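Side-chain contacts in TipC2 (Streptococcus intermedius B196, PDB 6DHX), which probably serves as an immunity protein, protecting its producer by recognising an antibacterial toxin exported through the type VII secretion system: residues G148-A151 against K152-D155; I134-E137 against T138-R141; K168-C171 against S172-S176. All blocks are in the same frame, centred on the assembly; numbering follows the deposited sequence.

Contact 1 of 3, residues G148-A151 against K152-D155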
loop_
_atom_site.group_PDB
_atom_site.type_symbol
_atom_site.label_atom_id
_atom_site.label_comp_id
_atom_site.label_asym_id
_atom_site.label_seq_id
_atom_site.Cartn_x
_atom_site.Cartn_y
_atom_site.Cartn_z
ATOM N N GLY A 148 15.056 -17.259 2.904
ATOM C CA GLY A 148 14.288 -18.173 2.072
ATOM C C GLY A 148 13.000 -17.628 1.475
ATOM O O GLY A 148 12.033 -18.371 1.324
ATOM N N ILE A 149 12.973 -16.355 1.097
ATOM C CA ILE A 149 11.786 -15.742 0.521
ATOM C C ILE A 149 11.951 -15.667 -0.991
ATOM O O ILE A 149 12.822 -14.952 -1.491
ATOM C CB ILE A 149 11.564 -14.350 1.112
ATOM C CG1 ILE A 149 11.482 -14.480 2.627
ATOM C CG2 ILE A 149 10.307 -13.718 0.501
ATOM C CD1 ILE A 149 11.386 -13.186 3.312
ATOM N N THR A 150 11.098 -16.380 -1.722
ATOM C CA THR A 150 11.187 -16.433 -3.173
ATOM C C THR A 150 10.271 -15.409 -3.813
ATOM O O THR A 150 9.396 -14.823 -3.162
ATOM C CB THR A 150 10.809 -17.828 -3.674
ATOM O OG1 THR A 150 9.431 -18.071 -3.371
ATOM C CG2 THR A 150 11.703 -18.906 -3.001
ATOM N N ALA A 151 10.446 -15.217 -5.125
ATOM C CA ALA A 151 9.477 -14.381 -5.841
ATOM C C ALA A 151 8.057 -14.925 -5.693
ATOM O O ALA A 151 7.086 -14.154 -5.583
ATOM C CB ALA A 151 9.864 -14.286 -7.318
ATOM N N LYS A 152 7.909 -16.249 -5.682
ATOM C CA LYS A 152 6.583 -16.838 -5.499
ATOM C C LYS A 152 6.038 -16.525 -4.111
ATOM O O LYS A 152 4.839 -16.273 -3.953
ATOM C CB LYS A 152 6.661 -18.347 -5.750
ATOM C CG LYS A 152 5.370 -18.980 -6.209
ATOM C CD LYS A 152 5.643 -20.038 -7.281
ATOM C CE LYS A 152 5.735 -21.414 -6.697
ATOM N NZ LYS A 152 6.102 -22.423 -7.746
ATOM N N ASP A 153 6.912 -16.490 -3.094
ATOM C CA ASP A 153 6.482 -16.040 -1.771
ATOM C C ASP A 153 6.038 -14.573 -1.789
ATOM O O ASP A 153 5.067 -14.207 -1.111
ATOM C CB ASP A 153 7.604 -16.231 -0.759
ATOM C CG ASP A 153 7.971 -17.706 -0.558
ATOM O OD1 ASP A 153 7.106 -18.589 -0.755
ATOM O OD2 ASP A 153 9.128 -17.980 -0.204
ATOM N N LEU A 154 6.774 -13.708 -2.497
ATOM C CA LEU A 154 6.360 -12.308 -2.571
ATOM C C LEU A 154 4.977 -12.182 -3.212
ATOM O O LEU A 154 4.137 -11.391 -2.755
ATOM C CB LEU A 154 7.367 -11.483 -3.359
ATOM C CG LEU A 154 8.754 -11.423 -2.715
ATOM C CD1 LEU A 154 9.719 -10.687 -3.620
ATOM C CD2 LEU A 154 8.677 -10.790 -1.335
ATOM N N ASP A 155 4.727 -12.956 -4.270
ATOM C CA ASP A 155 3.401 -12.977 -4.881
ATOM C C ASP A 155 2.353 -13.417 -3.881
ATOM O O ASP A 155 1.261 -12.848 -3.829
ATOM C CB ASP A 155 3.370 -13.928 -6.080
ATOM C CG ASP A 155 4.161 -13.406 -7.273
ATOM O OD1 ASP A 155 4.285 -12.180 -7.426
ATOM O OD2 ASP A 155 4.674 -14.249 -8.046
#

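Contact 2 of 3, residues I134-E137 against T138-R141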
loop_
_atom_site.group_PDB
_atom_site.type_symbol
_atom_site.label_atom_id
_atom_site.label_comp_id
_atom_site.label_asym_id
_atom_site.label_seq_id
_atom_site.Cartn_x
_atom_site.Cartn_y
_atom_site.Cartn_z
ATOM N N ILE A 134 16.421 -0.330 3.990
ATOM C CA ILE A 134 17.282 -0.806 2.915
ATOM C C ILE A 134 16.439 -1.027 1.676
ATOM O O ILE A 134 15.429 -1.744 1.728
ATOM C CB ILE A 134 18.025 -2.093 3.311
ATOM C CG1 ILE A 134 18.861 -1.823 4.565
ATOM C CG2 ILE A 134 18.871 -2.633 2.159
ATOM C CD1 ILE A 134 19.744 -2.983 4.966
ATOM N N GLU A 135 16.826 -0.368 0.569
ATOM C CA GLU A 135 16.090 -0.437 -0.686
ATOM C C GLU A 135 16.948 -0.859 -1.868
ATOM O O GLU A 135 16.393 -1.278 -2.886
ATOM C CB GLU A 135 15.424 0.914 -1.034
ATOM C CG GLU A 135 15.888 2.073 -0.192
ATOM C CD GLU A 135 14.778 2.620 0.712
ATOM O OE1 GLU A 135 14.729 3.851 0.928
ATOM O OE2 GLU A 135 13.954 1.821 1.208
ATOM N N ASP A 136 18.270 -0.795 -1.764
ATOM C CA ASP A 136 19.097 -1.220 -2.881
ATOM C C ASP A 136 18.826 -2.673 -3.268
ATOM O O ASP A 136 18.855 -3.566 -2.426
ATOM C CB ASP A 136 20.585 -1.048 -2.510
ATOM C CG ASP A 136 21.522 -1.544 -3.611
ATOM O OD1 ASP A 136 21.909 -2.733 -3.569
ATOM O OD2 ASP A 136 21.842 -0.735 -4.507
ATOM N N GLU A 137 18.576 -2.908 -4.558
ATOM C CA GLU A 137 18.109 -4.228 -4.989
ATOM C C GLU A 137 19.034 -5.356 -4.539
ATOM O O GLU A 137 18.571 -6.413 -4.079
ATOM C CB GLU A 137 17.959 -4.272 -6.506
ATOM C CG GLU A 137 17.343 -5.561 -6.997
ATOM C CD GLU A 137 16.652 -5.373 -8.336
ATOM O OE1 GLU A 137 15.702 -4.538 -8.424
ATOM O OE2 GLU A 137 17.082 -6.050 -9.302
ATOM N N THR A 138 20.354 -5.188 -4.708
ATOM C CA THR A 138 21.243 -6.287 -4.361
ATOM C C THR A 138 21.144 -6.611 -2.872
ATOM O O THR A 138 21.150 -7.779 -2.477
ATOM C CB THR A 138 22.696 -5.949 -4.698
ATOM O OG1 THR A 138 22.779 -5.467 -6.047
ATOM C CG2 THR A 138 23.542 -7.204 -4.492
ATOM N N GLN A 139 21.093 -5.574 -2.031
ATOM C CA GLN A 139 21.000 -5.804 -0.591
ATOM C C GLN A 139 19.669 -6.462 -0.246
ATOM O O GLN A 139 19.629 -7.429 0.523
ATOM C CB GLN A 139 21.150 -4.467 0.151
ATOM C CG GLN A 139 22.618 -3.935 0.197
ATOM C CD GLN A 139 23.342 -4.391 1.450
ATOM O OE1 GLN A 139 22.749 -4.393 2.544
ATOM N NE2 GLN A 139 24.610 -4.780 1.310
ATOM N N VAL A 140 18.580 -5.962 -0.831
ATOM C CA VAL A 140 17.265 -6.535 -0.538
ATOM C C VAL A 140 17.247 -8.014 -0.897
ATOM O O VAL A 140 16.831 -8.865 -0.091
ATOM C CB VAL A 140 16.158 -5.778 -1.282
ATOM C CG1 VAL A 140 14.787 -6.559 -1.149
ATOM C CG2 VAL A 140 15.976 -4.356 -0.702
ATOM N N ARG A 141 17.697 -8.348 -2.115
ATOM C CA ARG A 141 17.691 -9.749 -2.520
ATOM C C ARG A 141 18.580 -10.615 -1.625
ATOM O O ARG A 141 18.249 -11.780 -1.385
ATOM C CB ARG A 141 18.099 -9.894 -3.988
ATOM C CG ARG A 141 17.055 -9.273 -4.929
ATOM C CD ARG A 141 17.464 -9.426 -6.400
ATOM N NE ARG A 141 17.318 -10.800 -6.878
ATOM C CZ ARG A 141 17.539 -11.188 -8.142
ATOM N NH1 ARG A 141 17.912 -10.310 -9.068
ATOM N NH2 ARG A 141 17.335 -12.457 -8.481
HETATM O O HOH W 1 22.585 -2.786 -6.406
HETATM O O HOH W 2 19.124 -7.864 -9.010
#

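Contact 3 of 3, residues K168-C171 against S172-S176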
loop_
_atom_site.group_PDB
_atom_site.type_symbol
_atom_site.label_atom_id
_atom_site.label_comp_id
_atom_site.label_asym_id
_atom_site.label_seq_id
_atom_site.Cartn_x
_atom_site.Cartn_y
_atom_site.Cartn_z
ATOM N N LYS A 168 -10.185 -6.206 -0.897
ATOM C CA LYS A 168 -11.459 -6.824 -0.515
ATOM C C LYS A 168 -12.196 -5.937 0.496
ATOM O O LYS A 168 -13.427 -5.770 0.433
ATOM C CB LYS A 168 -11.188 -8.214 0.061
ATOM C CG LYS A 168 -12.446 -9.028 0.307
ATOM C CD LYS A 168 -12.094 -10.379 0.901
ATOM C CE LYS A 168 -13.279 -11.334 0.902
ATOM N NZ LYS A 168 -12.873 -12.662 1.419
ATOM N N ASP A 169 -11.437 -5.312 1.404
ATOM C CA ASP A 169 -12.006 -4.338 2.339
ATOM C C ASP A 169 -12.600 -3.146 1.605
ATOM O O ASP A 169 -13.673 -2.663 1.974
ATOM C CB ASP A 169 -10.941 -3.833 3.322
ATOM C CG ASP A 169 -10.669 -4.808 4.449
ATOM O OD1 ASP A 169 -11.420 -5.786 4.588
ATOM O OD2 ASP A 169 -9.695 -4.607 5.189
ATOM N N TRP A 170 -11.870 -2.608 0.612
ATOM C CA TRP A 170 -12.414 -1.515 -0.195
ATOM C C TRP A 170 -13.762 -1.890 -0.774
ATOM O O TRP A 170 -14.730 -1.111 -0.708
ATOM C CB TRP A 170 -11.449 -1.190 -1.354
ATOM C CG TRP A 170 -12.036 -0.134 -2.255
ATOM C CD1 TRP A 170 -12.493 -0.287 -3.551
ATOM C CD2 TRP A 170 -12.265 1.242 -1.902
ATOM N NE1 TRP A 170 -12.989 0.924 -4.015
ATOM C CE2 TRP A 170 -12.859 1.873 -3.032
ATOM C CE3 TRP A 170 -12.011 1.997 -0.745
ATOM C CZ2 TRP A 170 -13.190 3.240 -3.049
ATOM C CZ3 TRP A 170 -12.350 3.393 -0.753
ATOM C CH2 TRP A 170 -12.928 3.981 -1.894
ATOM N N CYS A 171 -13.847 -3.105 -1.350
ATOM C CA CYS A 171 -15.116 -3.529 -1.951
ATOM C C CYS A 171 -16.206 -3.785 -0.908
ATOM O O CYS A 171 -17.389 -3.809 -1.274
ATOM C CB CYS A 171 -14.919 -4.788 -2.845
ATOM S SG CYS A 171 -13.774 -4.361 -4.268
ATOM N N SER A 172 -15.861 -3.858 0.376
ATOM C CA SER A 172 -16.880 -3.977 1.419
ATOM C C SER A 172 -17.460 -2.634 1.850
ATOM O O SER A 172 -18.524 -2.621 2.478
ATOM C CB SER A 172 -16.296 -4.666 2.664
ATOM O OG SER A 172 -15.549 -3.766 3.461
ATOM N N ILE A 173 -16.777 -1.515 1.578
ATOM C CA ILE A 173 -17.317 -0.204 1.957
ATOM C C ILE A 173 -17.708 0.652 0.760
ATOM O O ILE A 173 -18.402 1.661 0.945
ATOM C CB ILE A 173 -16.322 0.579 2.832
ATOM C CG1 ILE A 173 -15.073 0.902 2.003
ATOM C CG2 ILE A 173 -15.949 -0.229 4.044
ATOM C CD1 ILE A 173 -14.085 1.742 2.794
ATOM N N TYR A 174 -17.319 0.277 -0.450
ATOM C CA TYR A 174 -17.623 1.005 -1.675
ATOM C C TYR A 174 -18.140 0.027 -2.728
ATOM O O TYR A 174 -17.564 -1.045 -2.897
ATOM C CB TYR A 174 -16.347 1.700 -2.194
ATOM C CG TYR A 174 -16.630 2.585 -3.375
ATOM C CD1 TYR A 174 -17.215 3.839 -3.181
ATOM C CD2 TYR A 174 -16.331 2.173 -4.675
ATOM C CE1 TYR A 174 -17.493 4.660 -4.227
ATOM C CE2 TYR A 174 -16.624 3.001 -5.765
ATOM C CZ TYR A 174 -17.198 4.256 -5.513
ATOM O OH TYR A 174 -17.520 5.133 -6.526
ATOM N N LYS A 175 -19.211 0.387 -3.443
ATOM C CA LYS A 175 -19.734 -0.516 -4.483
ATOM C C LYS A 175 -18.836 -0.399 -5.720
ATOM O O LYS A 175 -19.088 0.347 -6.666
ATOM C CB LYS A 175 -21.198 -0.214 -4.782
ATOM C CG LYS A 175 -21.894 -1.407 -5.442
ATOM C CD LYS A 175 -23.257 -1.010 -5.980
ATOM C CE LYS A 175 -23.949 -2.154 -6.676
ATOM N NZ LYS A 175 -25.300 -1.682 -7.118
ATOM N N SER A 176 -17.744 -1.151 -5.700
ATOM C CA SER A 176 -16.709 -1.004 -6.721
ATOM C C SER A 176 -17.194 -1.477 -8.087
ATOM O O SER A 176 -17.984 -2.422 -8.205
ATOM C CB SER A 176 -15.458 -1.809 -6.324
ATOM O OG SER A 176 -14.416 -1.678 -7.300
#

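Contact 1 of 3, residues G148-A151 against K152-D155
Thr150 and Asp153 hold each other by two reciprocal bonds between backbone and side chain. In one, Asp153 N donates to Thr150 OG1 over 3.0 Å; in the other, Thr150 N donates to Asp153 OD2 over 3.0 Å, and at 173° the bond is almost straight. The amide does not meet the carboxylate in its own plane: it approaches OD2 from above, 40° out. With its chi1 of 65°, Thr150 sets OG1 between its own N and carbonyl carbon, where the hydroxyl can face the first turn of the helix, while CG2 lies beside the backbone N. Asp153 leans back toward that N-terminal end because its CG stands opposite its carbonyl carbon.

Ordinary helical bonding starts at once behind this pair. Leu154 N reaches Thr150 O at 2.9 Å, and Asp155 N reaches Ala151 O at 3.0 Å. One residue before the cap, Ile149 lays its CG2 branch against Leu154 CD2 at 3.8 Å, the two side chains crossing at about a right angle, and the same methyl lies 3.9 Å from Asp153 CB.

Farther out, Gly148, with positive phi, is the C-prime residue of the Schellman motif that ends helix 137-146, so the chain leaves one helix and enters the next within a few residues. Trp192 touches Ala151 and Leu154 and donates through NE1 to Asp155 OD1. The capping box thus satisfies the amides of Thr150 and Asp153, and the carboxylate of Asp153, in the first turn of helix 151-173, would be expected to interact favourably with the helix dipole.

Contact 2 of 3, residues I134-E137 against T138-R141
An aspartate N-cap opens helix 137-146 directly after strand 130-134, and Asp136 is the residue that supplies it. Its OD1 accepts two backbone amides, both weakly: Gln139 N at 3.3 Å and Thr138 N at 3.1 Å, the latter strongly bent at 121°. The carboxylate swings over the helix start because CG lies opposite the backbone N (chi1 177°). Its other oxygen, OD2, takes a weak bond from a water that also hydrogen-bonds to Thr138 OG1, so the cap side chain is joined to the first turn by solvent as well as by amides. The main chain is more regular: Val140 N meets Asp136 O at 2.9 Å and 171°, nearly on the line of the carbonyl bond.

Glu137, next after the cap, and Arg141, one turn on, run side by side and point the same way, Glu137 CG lying 3.9 Å from Arg141 CD. Their charged ends stay beyond salt-bridge range, with OE2 4.3 Å from NH1, and in this helix a second water bridges the gap: it donates to Glu137 OE2 and accepts from Arg141 NH1 at 2.7 Å, lying in the guanidinium plane at its edge. Glu137 OE1 is taken by Gln191 NE2, and Arg141 makes a cation-pi contact with Trp195.

Toward the strand, Ile134 brings CG2 to 3.5 Å from Gln139 CB. Val140 sets CG2 near Ile134 O, and its side chain also touches Val121 of strand 116-127, on which Ile134 packs through Ile123 and Leu125. An aspartate at the N-cap, one carboxylate oxygen accepting the amides two and three residues on, is typical of a helix N-terminus.

Contact 3 of 3, residues K168-C171 against S172-S176
Trp170 lies alongside Tyr174, with Tyr174 CB over one face of its indole, and its side chain can be followed outward from CB. CG lies opposite the backbone N (chi1 176°), which lets the ring system point the same way as the tyrosine. Across the indole, CE3 meets Ile173 CD1 at 4.1 Å, with the isoleucine chain set roughly perpendicular to the tryptophan. On the pyrrole side, NE1 comes 3.6 Å from Tyr174 CD2, yet its hydrogen bond goes to Glu24 OE1 in helix 21-32. CE2 touches Tyr174 CB, and CZ2 makes the closest approach to the tyrosine ring, 3.5 Å from CG.

Tyr174 CB itself is 3.9 Å from the centroid of the six-membered ring and 25° off the normal, which defines a CH-pi contact. The ring planes of Trp170 and Tyr174 are 27° apart and slid past each other, their centroids separated by 5.1 Å, so the rings barely overlap and it is CB that lies over the indole face, offset toward its rim. Ile25 and Glu28 of helix 21-32 also pack on Trp170, and Phe39 meets its ring.

The last turn beneath is weakly bonded. Asp169 O receives both Ser172 OG, at 2.6 Å, and Ser172 N; that hydroxyl sits between its own backbone N and carbonyl carbon. Trp170 O likewise accepts two amides, Ile173 N from above its carbonyl plane and Tyr174 N at 2.9 Å, nearly in line with the carbonyl. Beyond, Lys175 centres an inverse gamma turn that brings Ser176 CB to Cys171 SG, 3.7 Å away, and Ser176 OG hydrogen-bonds to Glu24 OE1, the same oxygen that Trp170 NE1 uses. Such sharing of carbonyls between i+3 and i+4 amides is typical of a helix's C-terminal turn, here where helix 151-173 packs on helix 21-32.

Along the chain the order is contact 2, contact 1, contact 3, each closing before the next opens. Contact 2 starts helix 137-146, contact 1 starts helix 151-173, and contact 3 ends that same helix. The first two are neighbours, with centres 15 Å apart and nearest atoms about 6 Å apart, on the same side of the chain's centre. Contact 3 lies 28 Å from contact 1 and 34 Å from contact 2, centre to centre, and opposite contact 2 across the molecule. Helix 151-173 therefore spans the distance between two surface regions, leading from the turn after the helix that follows strand 130-134 to the neighbourhood of helix 21-32.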